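Local coordinates for hypothetical protein (Staphylococcus aureus subsp. aureus, PDB 1QYI) that is of unknown function but probably acts as a hydrolase of the haloacid dehalogenase (HAD) superfamily, at residues K2-D7 / A230-G235. Numbering follows the deposited sequence.
Sequences KKILFD and AGFELG
Strands 3-6 and 233-237 pair in parallel within the six-stranded sheet of the Rossmann-like HAD domain, Lys3 lying beside Glu233, Ile4 beside Leu234 and Leu5 beside Gly235. The backbone bonds alternate in the parallel pattern: Glu233 gives its N-H to Lys2 O and takes that of Ile4, and Gly235 likewise bridges Ile4 O and Phe6 N. Gly235 N to Ile4 O is the most bent, 136° at the hydrogen; Phe6 N to Gly235 O (2.7 Å) is nearly straight at 175°. On one face Ile4 and Leu234 lie side by side, Ile4 CG2 meeting Leu234 CD2 at 3.2 Å; the same CD2 comes to the edge of the Phe6 ring, and helix 217-229 packs on Leu234 and Phe6. On the other face Lys3 CG rests against Glu233 CB (3.3 Å). The Lys3 chain bends at chi4 (-68°), and NZ comes to 3.4 Å from Leu234 O at an angle too poor for a hydrogen bond; Lys3 also makes a cation-pi contact with Phe262. The Phe232 ring comes obliquely against Lys2, its CE1 3.5 Å from Lys2 CB, while Lys2 NZ bonds Asp316 O. Gly235, bonded through both N and O, thus helps fix the register, whereas Lys3 and Glu233 meet mainly through aliphatic carbons, any charge attraction probably acting at longer range.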
loop_
_atom_site.group_PDB
_atom_site.type_symbol
_atom_site.label_atom_id
_atom_site.label_comp_id
_atom_site.label_asym_id
_atom_site.label_seq_id
_atom_site.Cartn_x
_atom_site.Cartn_y
_atom_site.Cartn_z
ATOM N N LYS A 2 -3.164 -9.256 -30.173
ATOM C CA LYS A 2 -2.087 -9.528 -29.220
ATOM C C LYS A 2 -2.094 -8.469 -28.139
ATOM O O LYS A 2 -2.036 -7.273 -28.428
ATOM C CB LYS A 2 -0.719 -9.537 -29.905
ATOM C CG LYS A 2 -0.432 -10.772 -30.730
ATOM C CD LYS A 2 1.018 -10.785 -31.184
ATOM C CE LYS A 2 1.289 -11.893 -32.191
ATOM N NZ LYS A 2 1.052 -13.247 -31.634
ATOM N N LYS A 3 -2.164 -8.913 -26.892
ATOM C CA LYS A 3 -2.196 -7.995 -25.770
ATOM C C LYS A 3 -1.097 -8.260 -24.750
ATOM O O LYS A 3 -0.594 -9.374 -24.618
ATOM C CB LYS A 3 -3.565 -8.057 -25.087
ATOM C CG LYS A 3 -4.541 -6.984 -25.559
ATOM C CD LYS A 3 -5.886 -7.089 -24.850
ATOM C CE LYS A 3 -6.669 -5.784 -24.930
ATOM N NZ LYS A 3 -6.014 -4.706 -24.129
ATOM N N ILE A 4 -0.715 -7.210 -24.038
ATOM C CA ILE A 4 0.308 -7.320 -23.018
ATOM C C ILE A 4 -0.212 -6.605 -21.780
ATOM O O ILE A 4 -0.348 -5.392 -21.773
ATOM C CB ILE A 4 1.633 -6.707 -23.492
ATOM C CG1 ILE A 4 2.594 -6.602 -22.307
ATOM C CG2 ILE A 4 1.363 -5.373 -24.125
ATOM C CD1 ILE A 4 4.026 -6.331 -22.725
ATOM N N LEU A 5 -0.506 -7.382 -20.745
ATOM C CA LEU A 5 -1.037 -6.837 -19.518
ATOM C C LEU A 5 0.061 -6.548 -18.506
ATOM O O LEU A 5 0.861 -7.430 -18.157
ATOM C CB LEU A 5 -2.071 -7.795 -18.933
ATOM C CG LEU A 5 -3.049 -8.397 -19.945
ATOM C CD1 LEU A 5 -4.019 -9.304 -19.221
ATOM C CD2 LEU A 5 -3.795 -7.297 -20.696
ATOM N N PHE A 6 0.075 -5.299 -18.033
ATOM C CA PHE A 6 1.055 -4.798 -17.069
ATOM C C PHE A 6 0.528 -4.668 -15.648
ATOM O O PHE A 6 -0.662 -4.449 -15.414
ATOM C CB PHE A 6 1.541 -3.417 -17.505
ATOM C CG PHE A 6 2.519 -3.440 -18.647
ATOM C CD1 PHE A 6 3.864 -3.734 -18.414
ATOM C CD2 PHE A 6 2.102 -3.146 -19.948
ATOM C CE1 PHE A 6 4.782 -3.731 -19.452
ATOM C CE2 PHE A 6 3.009 -3.140 -20.995
ATOM C CZ PHE A 6 4.360 -3.434 -20.748
ATOM N N ASP A 7 1.440 -4.803 -14.694
ATOM C CA ASP A 7 1.116 -4.626 -13.283
ATOM C C ASP A 7 1.762 -3.283 -12.967
ATOM O O ASP A 7 2.668 -2.864 -13.683
ATOM C CB ASP A 7 1.732 -5.738 -12.437
ATOM C CG ASP A 7 1.469 -5.556 -10.955
ATOM O OD1 ASP A 7 0.421 -4.984 -10.589
ATOM O OD2 ASP A 7 2.309 -5.995 -10.145
ATOM N N ALA A 230 4.207 -2.171 -32.745
ATOM C CA ALA A 230 4.351 -3.563 -33.159
ATOM C C ALA A 230 3.016 -4.301 -33.099
ATOM O O ALA A 230 2.970 -5.530 -33.003
ATOM C CB ALA A 230 5.375 -4.264 -32.286
ATOM N N GLY A 231 1.932 -3.533 -33.156
ATOM C CA GLY A 231 0.601 -4.108 -33.118
ATOM C C GLY A 231 0.160 -4.627 -31.760
ATOM O O GLY A 231 -0.726 -5.479 -31.679
ATOM N N PHE A 232 0.763 -4.128 -30.688
ATOM C CA PHE A 232 0.377 -4.580 -29.355
ATOM C C PHE A 232 -0.642 -3.700 -28.660
ATOM O O PHE A 232 -0.562 -2.476 -28.715
ATOM C CB PHE A 232 1.608 -4.722 -28.452
ATOM C CG PHE A 232 2.281 -6.054 -28.563
ATOM C CD1 PHE A 232 1.604 -7.214 -28.193
ATOM C CD2 PHE A 232 3.576 -6.155 -29.071
ATOM C CE1 PHE A 232 2.203 -8.457 -28.328
ATOM C CE2 PHE A 232 4.185 -7.398 -29.211
ATOM C CZ PHE A 232 3.497 -8.552 -28.839
ATOM N N GLU A 233 -1.606 -4.344 -28.017
ATOM C CA GLU A 233 -2.637 -3.641 -27.268
ATOM C C GLU A 233 -2.186 -3.708 -25.806
ATOM O O GLU A 233 -1.857 -4.785 -25.305
ATOM C CB GLU A 233 -3.985 -4.345 -27.438
ATOM C CG GLU A 233 -5.187 -3.412 -27.422
ATOM C CD GLU A 233 -5.227 -2.509 -28.644
ATOM O OE1 GLU A 233 -5.306 -3.046 -29.778
ATOM O OE2 GLU A 233 -5.184 -1.265 -28.470
ATOM N N LEU A 234 -2.163 -2.569 -25.123
ATOM C CA LEU A 234 -1.722 -2.535 -23.729
ATOM C C LEU A 234 -2.858 -2.627 -22.700
ATOM O O LEU A 234 -3.993 -2.246 -22.978
ATOM C CB LEU A 234 -0.897 -1.268 -23.487
ATOM C CG LEU A 234 0.210 -0.977 -24.511
ATOM C CD1 LEU A 234 1.049 0.196 -24.031
ATOM C CD2 LEU A 234 1.087 -2.204 -24.695
ATOM N N GLY A 235 -2.535 -3.149 -21.517
ATOM C CA GLY A 235 -3.521 -3.289 -20.456
ATOM C C GLY A 235 -2.929 -3.209 -19.054
ATOM O O GLY A 235 -1.738 -3.472 -18.869
#